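Local coordinates for protein Rab GDP-dissociation inhibitor (Saccharomyces cerevisiae, PDB 2BCG) that inhibits GDP release from the Rab GTPase Sec4, extracts GDP-bound Ypt7 from vacuolar membranes and is essential to yeast secretion, at residues T22-S27 and G247-S252; K61-P66 and I389-M394; V110-V115 and L235-G240; R341-Y346 and I369-K374. All blocks are in the same frame, centred on the assembly; numbering follows the deposited sequence.

Interaction 1: residues T22-S27 and G247-S252; sequences TECILS and GFARLS
The helical segments T22-S27 and G247-S252 run nearly parallel, their axes 7.8 Å apart and inclined at 24°, with C24 nearest F248 and S27 nearest S252. C24, A249 and the two serines are small enough for axes this close. The CB atoms of C24 and F248 lie 3.8 Å apart, and the F248 CB also rests 3.4 Å from the carbonyl O of C24. C24 SG touches the A249 methyl only loosely, 4.4 Å from its CB. The I25 side chain runs alongside that of F248, its CG1 methylene over the ring centre, 3.6 Å from the F248 centroid, in a CH-pi contact 10° off the normal. The two serines meet hydroxyl to hydroxyl, S27 OG to S252 OG at 2.8 Å; each OG is anti to its own backbone N (chi1 176° in S27), which carries it into the groove between the helices. S31 bonds to S252 and Y259 to S27, so the pair belongs to a buried hydroxyl network beside the parallel sheet. Apolar contacts, chiefly the CH-pi one, and a hydroxyl bond that either serine could donate thus join helix 21-32 to a helix of the YPT1-binding region.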
loop_
_atom_site.group_PDB
_atom_site.type_symbol
_atom_site.label_atom_id
_atom_site.label_comp_id
_atom_site.label_asym_id
_atom_site.label_seq_id
_atom_site.Cartn_x
_atom_site.Cartn_y
_atom_site.Cartn_z
ATOM N N THR A 22 9.160 1.363 0.093
ATOM C CA THR A 22 10.429 0.757 -0.334
ATOM C C THR A 22 10.992 -0.126 0.776
ATOM O O THR A 22 11.369 -1.283 0.521
ATOM C CB THR A 22 11.424 1.838 -0.711
ATOM O OG1 THR A 22 10.875 2.630 -1.755
ATOM C CG2 THR A 22 12.776 1.238 -1.124
ATOM N N GLU A 23 10.983 0.393 2.003
ATOM C CA GLU A 23 11.542 -0.338 3.157
ATOM C C GLU A 23 10.685 -1.543 3.504
ATOM O O GLU A 23 11.200 -2.609 3.861
ATOM C CB GLU A 23 11.650 0.552 4.393
ATOM C CG GLU A 23 12.859 1.461 4.401
ATOM C CD GLU A 23 12.802 2.583 3.379
ATOM O OE1 GLU A 23 13.891 3.012 2.913
ATOM O OE2 GLU A 23 11.694 3.108 3.113
ATOM N N CYS A 24 9.359 -1.366 3.474
ATOM C CA CYS A 24 8.484 -2.483 3.812
ATOM C C CYS A 24 8.636 -3.619 2.767
ATOM O O CYS A 24 8.655 -4.774 3.150
ATOM C CB CYS A 24 7.027 -2.046 3.937
ATOM S SG CYS A 24 6.744 -0.959 5.343
ATOM N N ILE A 25 8.805 -3.298 1.480
ATOM C CA ILE A 25 9.019 -4.373 0.495
ATOM C C ILE A 25 10.303 -5.119 0.787
ATOM O O ILE A 25 10.338 -6.361 0.772
ATOM C CB ILE A 25 9.015 -3.856 -0.963
ATOM C CG1 ILE A 25 7.601 -3.344 -1.281
ATOM C CG2 ILE A 25 9.352 -5.012 -1.945
ATOM C CD1 ILE A 25 7.474 -2.659 -2.672
ATOM N N LEU A 26 11.360 -4.348 1.036
ATOM C CA LEU A 26 12.664 -4.971 1.329
ATOM C C LEU A 26 12.569 -5.826 2.586
ATOM O O LEU A 26 13.073 -6.963 2.599
ATOM C CB LEU A 26 13.746 -3.908 1.424
ATOM C CG LEU A 26 14.068 -3.315 0.058
ATOM C CD1 LEU A 26 14.699 -1.952 0.248
ATOM C CD2 LEU A 26 14.975 -4.305 -0.688
ATOM N N SER A 27 11.944 -5.296 3.643
ATOM C CA SER A 27 11.783 -6.050 4.891
ATOM C C SER A 27 11.047 -7.373 4.608
ATOM O O SER A 27 11.468 -8.461 5.066
ATOM C CB SER A 27 11.035 -5.193 5.909
ATOM O OG SER A 27 10.789 -5.935 7.103
ATOM N N GLY A 247 0.819 -3.923 4.042
ATOM C CA GLY A 247 0.755 -5.297 3.561
ATOM C C GLY A 247 2.111 -5.970 3.527
ATOM O O GLY A 247 2.251 -7.168 3.874
ATOM N N PHE A 248 3.121 -5.238 3.060
ATOM C CA PHE A 248 4.471 -5.810 3.042
ATOM C C PHE A 248 5.013 -5.981 4.470
ATOM O O PHE A 248 5.791 -6.920 4.726
ATOM C CB PHE A 248 5.399 -5.015 2.129
ATOM C CG PHE A 248 5.158 -5.320 0.673
ATOM C CD1 PHE A 248 5.677 -6.503 0.097
ATOM C CD2 PHE A 248 4.341 -4.486 -0.100
ATOM C CE1 PHE A 248 5.425 -6.813 -1.248
ATOM C CE2 PHE A 248 4.057 -4.814 -1.449
ATOM C CZ PHE A 248 4.628 -5.963 -2.029
ATOM N N ALA A 249 4.630 -5.087 5.384
ATOM C CA ALA A 249 5.014 -5.242 6.812
ATOM C C ALA A 249 4.392 -6.521 7.381
ATOM O O ALA A 249 5.044 -7.258 8.133
ATOM C CB ALA A 249 4.569 -4.028 7.630
ATOM N N ARG A 250 3.132 -6.779 7.026
ATOM C CA ARG A 250 2.507 -8.033 7.463
ATOM C C ARG A 250 3.288 -9.258 6.886
ATOM O O ARG A 250 3.578 -10.221 7.629
ATOM C CB ARG A 250 1.038 -8.073 7.084
ATOM C CG ARG A 250 0.412 -9.387 7.521
ATOM C CD ARG A 250 -1.056 -9.405 7.242
ATOM N NE ARG A 250 -1.578 -10.714 7.621
ATOM C CZ ARG A 250 -1.932 -11.040 8.874
ATOM N NH1 ARG A 250 -1.878 -10.136 9.883
ATOM N NH2 ARG A 250 -2.346 -12.282 9.111
ATOM N N LEU A 251 3.665 -9.197 5.588
ATOM C CA LEU A 251 4.472 -10.296 4.977
ATOM C C LEU A 251 5.758 -10.513 5.791
ATOM O O LEU A 251 6.116 -11.649 6.159
ATOM C CB LEU A 251 4.826 -9.945 3.529
ATOM C CG LEU A 251 5.714 -10.972 2.824
ATOM C CD1 LEU A 251 4.958 -12.257 2.466
ATOM C CD2 LEU A 251 6.310 -10.311 1.581
ATOM N N SER A 252 6.447 -9.420 6.102
ATOM C CA SER A 252 7.660 -9.534 6.902
ATOM C C SER A 252 7.358 -10.176 8.273
ATOM O O SER A 252 8.078 -11.086 8.701
ATOM C CB SER A 252 8.289 -8.160 7.125
ATOM O OG SER A 252 9.513 -8.316 7.805
#

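Interaction 2: residues K61-P66 and I389-M394; sequences KFKQNP and IEEKFM
F62, the last residue of helix 55-62, and K63 just after it pack against the edge strand 391-402 of the mixed sheet, beside a classic beta bulge at E390 and E391 opposite I316. The tight part is aromatic. F62 and F393 cross at about a right angle, with CD2 of F62 3.8 Å from CB of F393, while CB of F62 comes to the edge of the F393 ring. The carbonyl O of M394 approaches CD1 of F62 obliquely at 3.3 Å. Flat apolar side chains suit this place, F393 being buried with Y59 edge-to-face against its ring. The outer side is polar and more open. There the bend at chi2 (-74°) turns CD of K63 back, and the chain beyond runs out straight, CE lying 3.8 Å from CD1 of F393. In the modelled conformer of E391, one of two, K63 NZ forms a salt bridge with OE2 of E391 at 2.9 Å, tip to tip and from above the carboxylate plane. NZ also donates to K392 O nearly along the C=O axis. An alanine in place of K63 would probably leave the E391 carboxylate without its cationic mate and K392 O without this donor. The anti lone pair of OE2 takes the K392 N-H, which steadies that conformer. Between the two parts a water donates to F62 O at 2.8 Å and accepts from M394 N at 3.0 Å.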
loop_
_atom_site.group_PDB
_atom_site.type_symbol
_atom_site.label_atom_id
_atom_site.label_comp_id
_atom_site.label_asym_id
_atom_site.label_seq_id
_atom_site.Cartn_x
_atom_site.Cartn_y
_atom_site.Cartn_z
ATOM N N LYS A 61 -1.146 18.725 9.506
ATOM C CA LYS A 61 0.055 18.803 8.715
ATOM C C LYS A 61 0.165 20.062 7.848
ATOM O O LYS A 61 1.275 20.587 7.652
ATOM C CB LYS A 61 0.108 17.562 7.819
ATOM C CG LYS A 61 1.459 17.048 7.517
ATOM C CD LYS A 61 1.351 15.598 6.982
ATOM C CE LYS A 61 2.739 15.023 6.738
ATOM N NZ LYS A 61 3.442 15.843 5.693
ATOM N N PHE A 62 -0.959 20.525 7.277
ATOM C CA PHE A 62 -0.866 21.511 6.195
ATOM C C PHE A 62 -1.573 22.841 6.457
ATOM O O PHE A 62 -1.499 23.741 5.605
ATOM C CB PHE A 62 -1.383 20.924 4.874
ATOM C CG PHE A 62 -0.602 19.746 4.378
ATOM C CD1 PHE A 62 0.686 19.903 3.855
ATOM C CD2 PHE A 62 -1.168 18.487 4.389
ATOM C CE1 PHE A 62 1.421 18.805 3.394
ATOM C CE2 PHE A 62 -0.440 17.366 3.923
ATOM C CZ PHE A 62 0.839 17.535 3.404
ATOM N N LYS A 63 -2.255 22.939 7.603
ATOM C CA LYS A 63 -3.024 24.155 7.973
ATOM C C LYS A 63 -2.500 24.805 9.239
ATOM O O LYS A 63 -1.865 24.158 10.082
ATOM C CB LYS A 63 -4.504 23.832 8.122
ATOM C CG LYS A 63 -5.140 23.373 6.825
ATOM C CD LYS A 63 -5.368 24.520 5.841
ATOM C CE LYS A 63 -5.983 24.022 4.541
ATOM N NZ LYS A 63 -6.230 25.174 3.628
ATOM N N GLN A 64 -2.755 26.102 9.369
ATOM C CA GLN A 64 -2.268 26.838 10.535
ATOM C C GLN A 64 -3.179 26.636 11.761
ATOM O O GLN A 64 -2.687 26.421 12.877
ATOM C CB GLN A 64 -2.133 28.320 10.184
ATOM C CG GLN A 64 -1.035 28.631 9.162
ATOM C CD GLN A 64 -1.123 30.047 8.602
ATOM O OE1 GLN A 64 -2.192 30.671 8.612
ATOM N NE2 GLN A 64 0.004 30.563 8.104
ATOM N N ASN A 65 -4.491 26.683 11.557
ATOM C CA ASN A 65 -5.470 26.557 12.631
ATOM C C ASN A 65 -6.492 25.489 12.301
ATOM O O ASN A 65 -7.574 25.807 11.795
ATOM C CB ASN A 65 -6.193 27.892 12.879
ATOM C CG ASN A 65 -5.239 29.008 13.201
ATOM O OD1 ASN A 65 -4.696 29.652 12.304
ATOM N ND2 ASN A 65 -5.010 29.238 14.485
ATOM N N PRO A 66 -6.157 24.212 12.586
ATOM C CA PRO A 66 -7.062 23.092 12.343
ATOM C C PRO A 66 -8.454 23.363 12.885
ATOM O O PRO A 66 -8.614 23.905 13.986
ATOM C CB PRO A 66 -6.405 21.938 13.102
ATOM C CG PRO A 66 -4.938 22.256 13.030
ATOM C CD PRO A 66 -4.876 23.760 13.171
ATOM N N ILE A 389 -13.167 24.153 -5.868
ATOM C CA ILE A 389 -12.365 23.325 -4.937
ATOM C C ILE A 389 -12.798 23.662 -3.504
ATOM O O ILE A 389 -12.862 24.855 -3.127
ATOM C CB ILE A 389 -10.831 23.566 -5.141
ATOM C CG1 ILE A 389 -10.373 23.160 -6.561
ATOM C CG2 ILE A 389 -10.036 22.876 -4.007
ATOM C CD1 ILE A 389 -9.015 23.748 -6.993
ATOM N N GLU A 390 -13.128 22.637 -2.726
ATOM C CA GLU A 390 -13.586 22.842 -1.350
ATOM C C GLU A 390 -12.458 23.234 -0.423
ATOM O O GLU A 390 -12.607 24.147 0.396
ATOM C CB GLU A 390 -14.289 21.599 -0.826
ATOM C CG GLU A 390 -14.877 21.754 0.551
ATOM C CD GLU A 390 -16.002 20.783 0.799
ATOM O OE1 GLU A 390 -15.969 19.678 0.212
ATOM O OE2 GLU A 390 -16.924 21.115 1.578
ATOM N N GLU A 391 -11.353 22.488 -0.518
ATOM C CA GLU A 391 -10.169 22.766 0.312
ATOM C C GLU A 391 -8.936 22.324 -0.433
ATOM O O GLU A 391 -8.971 21.378 -1.231
ATOM C CB GLU A 391 -10.298 21.995 1.625
ATOM C CG GLU A 391 -9.351 22.394 2.725
ATOM C CD GLU A 391 -9.412 23.867 3.031
ATOM O OE1 GLU A 391 -10.148 24.218 3.973
ATOM O OE2 GLU A 391 -8.757 24.663 2.310
ATOM N N LYS A 392 -7.848 23.018 -0.155
ATOM C CA LYS A 392 -6.533 22.690 -0.706
ATOM C C LYS A 392 -5.575 22.491 0.473
ATOM O O LYS A 392 -5.579 23.309 1.431
ATOM C CB LYS A 392 -5.986 23.871 -1.519
ATOM C CG LYS A 392 -6.679 24.204 -2.794
ATOM C CD LYS A 392 -5.982 25.399 -3.427
ATOM C CE LYS A 392 -6.658 25.765 -4.724
ATOM N NZ LYS A 392 -6.238 27.135 -5.183
ATOM N N PHE A 393 -4.736 21.461 0.381
ATOM C CA PHE A 393 -3.664 21.232 1.358
ATOM C C PHE A 393 -2.354 21.162 0.587
ATOM O O PHE A 393 -2.145 20.229 -0.201
ATOM C CB PHE A 393 -3.919 19.945 2.125
ATOM C CG PHE A 393 -5.267 19.906 2.812
ATOM C CD1 PHE A 393 -5.413 20.301 4.151
ATOM C CD2 PHE A 393 -6.404 19.486 2.118
ATOM C CE1 PHE A 393 -6.689 20.274 4.792
ATOM C CE2 PHE A 393 -7.658 19.459 2.767
ATOM C CZ PHE A 393 -7.780 19.862 4.092
ATOM N N MET A 394 -1.492 22.153 0.793
ATOM C CA MET A 394 -0.340 22.326 -0.071
ATOM C C MET A 394 0.924 21.963 0.675
ATOM O O MET A 394 1.136 22.408 1.810
ATOM C CB MET A 394 -0.169 23.795 -0.482
ATOM C CG MET A 394 -1.416 24.579 -0.888
ATOM S SD MET A 394 -1.832 24.014 -2.509
ATOM C CE MET A 394 -0.584 24.801 -3.495
HETATM O O HOH W 1 -2.124 24.144 2.899
#

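Interaction 3: residues V110-V115 and L235-G240; sequences VDFKQV and LYPMYG
The carbonyl O of K113 receives the N-H of Y236 at 2.9 Å, and the CA of L235 also comes to within 3.5 Å of this same oxygen. In return K113 N donates to Y236 O with a nearly straight N-H...O angle of 169°, making K113 and Y236 a hydrogen-bonded antiparallel pair. P237 lacks an N-H, which costs nothing at its non-hydrogen-bonded position opposite F112; M238 N takes up the ladder again, donating to D111 O. Beyond it, water joins D111 N to M238 O, and a type II turn from P237 to G240 follows. On the face of F112 and P237, the ring atom CE2 of F112 lies 4.0 Å from CB of P237, and CG1 of V110 touches that same CB. A serine in place of F112 would probably open a gap beside P237 and L91. On the face of K113 and Y236, the extended K113 chain runs past the M238 sulphur, SD to CG 3.5 Å, and carries NZ to A353 O; Y236 OH bonds D85. F112, at a non-hydrogen-bonded position, forms backbone hydrogen bonds with the partner GTPase, consistent with the ladder presenting the outer strand 112-114 to it.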
loop_
_atom_site.group_PDB
_atom_site.type_symbol
_atom_site.label_atom_id
_atom_site.label_comp_id
_atom_site.label_asym_id
_atom_site.label_seq_id
_atom_site.Cartn_x
_atom_site.Cartn_y
_atom_site.Cartn_z
ATOM N N VAL A 110 -4.282 -6.490 0.244
ATOM C CA VAL A 110 -4.597 -5.240 -0.475
ATOM C C VAL A 110 -5.425 -5.594 -1.695
ATOM O O VAL A 110 -5.062 -6.497 -2.464
ATOM C CB VAL A 110 -3.336 -4.515 -0.974
ATOM C CG1 VAL A 110 -3.726 -3.119 -1.519
ATOM C CG2 VAL A 110 -2.278 -4.392 0.128
ATOM N N ASP A 111 -6.539 -4.896 -1.849
ATOM C CA ASP A 111 -7.401 -5.043 -3.049
ATOM C C ASP A 111 -7.154 -3.889 -4.013
ATOM O O ASP A 111 -6.827 -2.791 -3.552
ATOM C CB ASP A 111 -8.856 -5.017 -2.631
ATOM C CG ASP A 111 -9.270 -6.270 -1.858
ATOM O OD1 ASP A 111 -8.835 -7.381 -2.217
ATOM O OD2 ASP A 111 -10.066 -6.135 -0.919
ATOM N N PHE A 112 -7.401 -4.104 -5.311
ATOM C CA PHE A 112 -7.110 -3.096 -6.351
ATOM C C PHE A 112 -8.276 -2.874 -7.256
ATOM O O PHE A 112 -8.970 -3.836 -7.573
ATOM C CB PHE A 112 -5.892 -3.507 -7.175
ATOM C CG PHE A 112 -4.639 -3.621 -6.336
ATOM C CD1 PHE A 112 -4.327 -4.811 -5.676
ATOM C CD2 PHE A 112 -3.788 -2.542 -6.186
ATOM C CE1 PHE A 112 -3.198 -4.932 -4.903
ATOM C CE2 PHE A 112 -2.658 -2.655 -5.383
ATOM C CZ PHE A 112 -2.374 -3.850 -4.746
ATOM N N LYS A 113 -8.466 -1.625 -7.691
ATOM C CA LYS A 113 -9.428 -1.322 -8.761
ATOM C C LYS A 113 -8.688 -0.646 -9.918
ATOM O O LYS A 113 -7.683 0.011 -9.731
ATOM C CB LYS A 113 -10.543 -0.346 -8.324
ATOM C CG LYS A 113 -11.491 -0.815 -7.300
ATOM C CD LYS A 113 -12.737 0.040 -7.383
ATOM C CE LYS A 113 -13.869 -0.694 -6.695
ATOM N NZ LYS A 113 -14.872 0.268 -6.164
ATOM N N GLN A 114 -9.215 -0.799 -11.129
ATOM C CA GLN A 114 -8.673 -0.073 -12.275
ATOM C C GLN A 114 -8.921 1.416 -12.164
ATOM O O GLN A 114 -9.990 1.855 -11.742
ATOM C CB GLN A 114 -9.343 -0.541 -13.559
ATOM C CG GLN A 114 -9.033 -1.971 -13.906
ATOM C CD GLN A 114 -9.629 -2.340 -15.255
ATOM O OE1 GLN A 114 -10.645 -3.046 -15.341
ATOM N NE2 GLN A 114 -9.028 -1.827 -16.309
ATOM N N VAL A 115 -7.960 2.188 -12.632
ATOM C CA VAL A 115 -8.184 3.637 -12.813
ATOM C C VAL A 115 -8.918 3.814 -14.164
ATOM O O VAL A 115 -8.585 3.138 -15.144
ATOM C CB VAL A 115 -6.802 4.352 -12.783
ATOM C CG1 VAL A 115 -6.906 5.817 -13.220
ATOM C CG2 VAL A 115 -6.155 4.218 -11.372
ATOM N N LEU A 235 -3.630 0.603 -12.006
ATOM C CA LEU A 235 -4.423 0.150 -10.856
ATOM C C LEU A 235 -4.204 1.081 -9.631
ATOM O O LEU A 235 -3.225 1.792 -9.578
ATOM C CB LEU A 235 -4.006 -1.274 -10.474
ATOM C CG LEU A 235 -4.003 -2.368 -11.556
ATOM C CD1 LEU A 235 -3.469 -3.689 -11.001
ATOM C CD2 LEU A 235 -5.424 -2.524 -12.132
ATOM N N TYR A 236 -5.125 1.027 -8.675
ATOM C CA TYR A 236 -5.020 1.828 -7.450
ATOM C C TYR A 236 -5.593 0.991 -6.287
ATOM O O TYR A 236 -6.617 0.349 -6.453
ATOM C CB TYR A 236 -5.781 3.154 -7.593
ATOM C CG TYR A 236 -5.614 4.071 -6.392
ATOM C CD1 TYR A 236 -4.498 4.898 -6.270
ATOM C CD2 TYR A 236 -6.565 4.073 -5.352
ATOM C CE1 TYR A 236 -4.313 5.693 -5.141
ATOM C CE2 TYR A 236 -6.388 4.879 -4.235
ATOM C CZ TYR A 236 -5.265 5.669 -4.128
ATOM O OH TYR A 236 -5.147 6.453 -3.002
ATOM N N PRO A 237 -4.918 0.978 -5.134
ATOM C CA PRO A 237 -5.420 0.177 -4.000
ATOM C C PRO A 237 -6.634 0.768 -3.289
ATOM O O PRO A 237 -6.672 1.970 -2.967
ATOM C CB PRO A 237 -4.246 0.168 -3.011
ATOM C CG PRO A 237 -3.502 1.431 -3.307
ATOM C CD PRO A 237 -3.669 1.689 -4.798
ATOM N N MET A 238 -7.590 -0.101 -2.969
ATOM C CA MET A 238 -8.688 0.267 -2.086
ATOM C C MET A 238 -8.104 0.669 -0.724
ATOM O O MET A 238 -7.191 -0.009 -0.175
ATOM C CB MET A 238 -9.640 -0.931 -1.906
ATOM C CG MET A 238 -10.327 -1.399 -3.171
ATOM S SD MET A 238 -11.337 -0.107 -3.925
ATOM C CE MET A 238 -12.594 0.046 -2.640
ATOM N N TYR A 239 -8.644 1.769 -0.204
ATOM C CA TYR A 239 -8.221 2.417 1.049
ATOM C C TYR A 239 -6.892 3.178 0.978
ATOM O O TYR A 239 -6.419 3.692 1.995
ATOM C CB TYR A 239 -8.193 1.454 2.241
ATOM C CG TYR A 239 -9.488 0.792 2.567
ATOM C CD1 TYR A 239 -10.536 1.471 3.217
ATOM C CD2 TYR A 239 -9.681 -0.527 2.215
ATOM C CE1 TYR A 239 -11.734 0.797 3.541
ATOM C CE2 TYR A 239 -10.835 -1.201 2.540
ATOM C CZ TYR A 239 -11.858 -0.536 3.172
ATOM O OH TYR A 239 -12.989 -1.229 3.455
ATOM N N GLY A 240 -6.369 3.333 -0.226
ATOM C CA GLY A 240 -5.254 4.232 -0.421
ATOM C C GLY A 240 -3.893 3.552 -0.409
ATOM O O GLY A 240 -3.744 2.360 -0.056
HETATM O O HOH W 2 -7.255 -2.758 0.056
#

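Interaction 4: residues R341-Y346 and I369-K374; sequences RKSDIY and IIETDK
A carboxylate stacked on a guanidinium, rather than meeting it edge-on, marks the contact of E371 with R341. The two planes are 25° apart, and E371 OE2 lies over the centre of the guanidinium, 3.5 Å from R341 NH2; this salt bridge rests on charge alone, for no N-H points at the oxygen. The E371 CG comes over the same group, 3.4 Å from R341 NH1. The N-H groups of R341 are used in other directions: NE donates to S343 O, holding the plane of the guanidinium, NH2 makes a weak bond to I369 O at its edge, and NH1 pairs with E378. What E371 loses in direct N-H contact it regains from the backbone. Its CG stands between the backbone N and the carbonyl carbon (chi1 63°), and from there the extended chain carries the carboxylate to K342 N, which donates 2.8 Å to the syn lone pair of OE2. A weak bond from S343 N reaches the same oxygen. In the modelled conformer of S343 a water joins S343 OG, I369 O and E371 OE2. Glutamate thus suits a place where the N-H groups of K342 and S343 both reach one oxygen. The loop after strand 362-369 is tied to the one before strand 345-351 largely through this carboxylate, helped by the weak R341-I369 bond, and the guanidinium would probably stabilise its negative charge.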
loop_
_atom_site.group_PDB
_atom_site.type_symbol
_atom_site.label_atom_id
_atom_site.label_comp_id
_atom_site.label_asym_id
_atom_site.label_seq_id
_atom_site.Cartn_x
_atom_site.Cartn_y
_atom_site.Cartn_z
ATOM N N ARG A 341 6.757 24.791 -20.242
ATOM C CA ARG A 341 7.461 24.317 -19.068
ATOM C C ARG A 341 8.622 23.378 -19.362
ATOM O O ARG A 341 8.807 22.905 -20.502
ATOM C CB ARG A 341 6.465 23.592 -18.136
ATOM C CG ARG A 341 5.572 24.526 -17.369
ATOM C CD ARG A 341 4.623 23.773 -16.398
ATOM N NE ARG A 341 5.334 22.996 -15.374
ATOM C CZ ARG A 341 5.809 23.474 -14.217
ATOM N NH1 ARG A 341 5.672 24.763 -13.870
ATOM N NH2 ARG A 341 6.427 22.638 -13.391
ATOM N N LYS A 342 9.387 23.085 -18.312
ATOM C CA LYS A 342 10.464 22.104 -18.388
ATOM C C LYS A 342 10.008 20.717 -17.941
ATOM O O LYS A 342 10.686 19.727 -18.217
ATOM C CB LYS A 342 11.645 22.551 -17.521
ATOM C CG LYS A 342 12.169 23.957 -17.875
ATOM C CD LYS A 342 13.207 24.438 -16.879
ATOM C CE LYS A 342 13.818 25.767 -17.352
ATOM N NZ LYS A 342 15.161 26.065 -16.736
ATOM N N SER A 343 8.865 20.637 -17.245
ATOM C CA SER A 343 8.375 19.352 -16.765
ATOM C C SER A 343 6.863 19.312 -16.813
ATOM O O SER A 343 6.169 20.315 -16.666
ATOM C CB SER A 343 8.900 18.966 -15.382
ATOM O OG SER A 343 8.260 19.697 -14.382
ATOM N N ASP A 344 6.373 18.105 -16.973
ATOM C CA ASP A 344 4.929 17.884 -16.986
ATOM C C ASP A 344 4.294 18.164 -15.611
ATOM O O ASP A 344 4.936 18.080 -14.567
ATOM C CB ASP A 344 4.625 16.448 -17.400
ATOM C CG ASP A 344 5.033 16.141 -18.833
ATOM O OD1 ASP A 344 4.790 15.000 -19.277
ATOM O OD2 ASP A 344 5.584 17.040 -19.514
ATOM N N ILE A 345 3.012 18.497 -15.634
ATOM C CA ILE A 345 2.198 18.529 -14.394
ATOM C C ILE A 345 1.258 17.355 -14.462
ATOM O O ILE A 345 0.688 17.057 -15.532
ATOM C CB ILE A 345 1.360 19.835 -14.292
ATOM C CG1 ILE A 345 2.299 21.057 -14.345
ATOM C CG2 ILE A 345 0.502 19.810 -13.018
ATOM C CD1 ILE A 345 1.598 22.373 -14.231
ATOM N N TYR A 346 1.151 16.641 -13.343
ATOM C CA TYR A 346 0.224 15.510 -13.224
ATOM C C TYR A 346 -0.929 15.849 -12.296
ATOM O O TYR A 346 -0.797 16.619 -11.345
ATOM C CB TYR A 346 0.921 14.256 -12.661
ATOM C CG TYR A 346 1.953 13.649 -13.598
ATOM C CD1 TYR A 346 3.275 13.539 -13.183
ATOM C CD2 TYR A 346 1.601 13.138 -14.870
ATOM C CE1 TYR A 346 4.252 12.998 -14.020
ATOM C CE2 TYR A 346 2.573 12.574 -15.703
ATOM C CZ TYR A 346 3.877 12.499 -15.268
ATOM O OH TYR A 346 4.843 11.924 -16.049
ATOM N N ILE A 369 7.421 19.163 -10.593
ATOM C CA ILE A 369 8.693 19.700 -10.156
ATOM C C ILE A 369 8.629 21.234 -10.323
ATOM O O ILE A 369 8.267 21.753 -11.385
ATOM C CB ILE A 369 9.805 19.126 -11.058
ATOM C CG1 ILE A 369 9.983 17.615 -10.832
ATOM C CG2 ILE A 369 11.120 19.907 -10.895
ATOM C CD1 ILE A 369 10.261 17.212 -9.415
ATOM N N ILE A 370 8.917 21.937 -9.241
ATOM C CA ILE A 370 8.873 23.390 -9.216
ATOM C C ILE A 370 9.938 23.944 -10.159
ATOM O O ILE A 370 11.098 23.511 -10.116
ATOM C CB ILE A 370 9.063 23.890 -7.761
ATOM C CG1 ILE A 370 7.841 23.562 -6.912
ATOM C CG2 ILE A 370 9.320 25.423 -7.694
ATOM C CD1 ILE A 370 8.117 23.662 -5.422
ATOM N N GLU A 371 9.537 24.891 -11.008
ATOM C CA GLU A 371 10.507 25.582 -11.894
ATOM C C GLU A 371 10.424 27.105 -11.817
ATOM O O GLU A 371 11.150 27.802 -12.544
ATOM C CB GLU A 371 10.412 25.097 -13.342
ATOM C CG GLU A 371 9.059 25.372 -14.011
ATOM C CD GLU A 371 9.002 24.826 -15.419
ATOM O OE1 GLU A 371 8.915 25.652 -16.378
ATOM O OE2 GLU A 371 9.058 23.584 -15.567
ATOM N N THR A 372 9.555 27.637 -10.964
ATOM C CA THR A 372 9.468 29.097 -10.819
ATOM C C THR A 372 9.598 29.520 -9.354
ATOM O O THR A 372 9.755 28.687 -8.447
ATOM C CB THR A 372 8.145 29.702 -11.362
ATOM O OG1 THR A 372 7.093 29.512 -10.414
ATOM C CG2 THR A 372 7.777 29.111 -12.722
ATOM N N ASP A 373 9.491 30.820 -9.139
ATOM C CA ASP A 373 9.636 31.343 -7.798
ATOM C C ASP A 373 8.312 31.476 -7.082
ATOM O O ASP A 373 8.272 31.878 -5.921
ATOM C CB ASP A 373 10.389 32.668 -7.855
ATOM C CG ASP A 373 11.795 32.502 -8.442
ATOM O OD1 ASP A 373 12.522 31.552 -8.053
ATOM O OD2 ASP A 373 12.172 33.310 -9.316
ATOM N N LYS A 374 7.220 31.114 -7.767
ATOM C CA LYS A 374 5.897 31.192 -7.185
ATOM C C LYS A 374 5.228 29.842 -7.428
ATOM O O LYS A 374 4.418 29.710 -8.359
ATOM C CB LYS A 374 5.087 32.338 -7.795
ATOM C CG LYS A 374 5.598 33.725 -7.343
ATOM C CD LYS A 374 4.748 34.859 -7.876
ATOM C CE LYS A 374 5.310 36.198 -7.415
ATOM N NZ LYS A 374 4.543 37.338 -8.021
HETATM O O HOH W 3 13.268 27.205 -14.739
HETATM O O HOH W 4 9.727 21.719 -13.836
#

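Overall arrangement
The four contacts spread over the three sheets of the chain. Interaction 1 lies beside the five-stranded parallel sheet, and interaction 3 joins strands 112-114 and 234-237 of the three-stranded antiparallel one; their centres are 18 Å apart. Strand 234-237 is followed by helix 243-254, the helix and the strand's end lying in the region 236-261 that interacts with YPT1. Interactions 2 and 4, 22 Å apart between centres, both reach the seven-stranded mixed sheet, the former at its edge strand 391-402. Along the chain interaction 3 is nested within interaction 1, and both close before interaction 4 opens; interaction 2 encloses interactions 3 and 4 and crosses interaction 1. Interactions 1 and 3 both lie by the YPT1-binding surface.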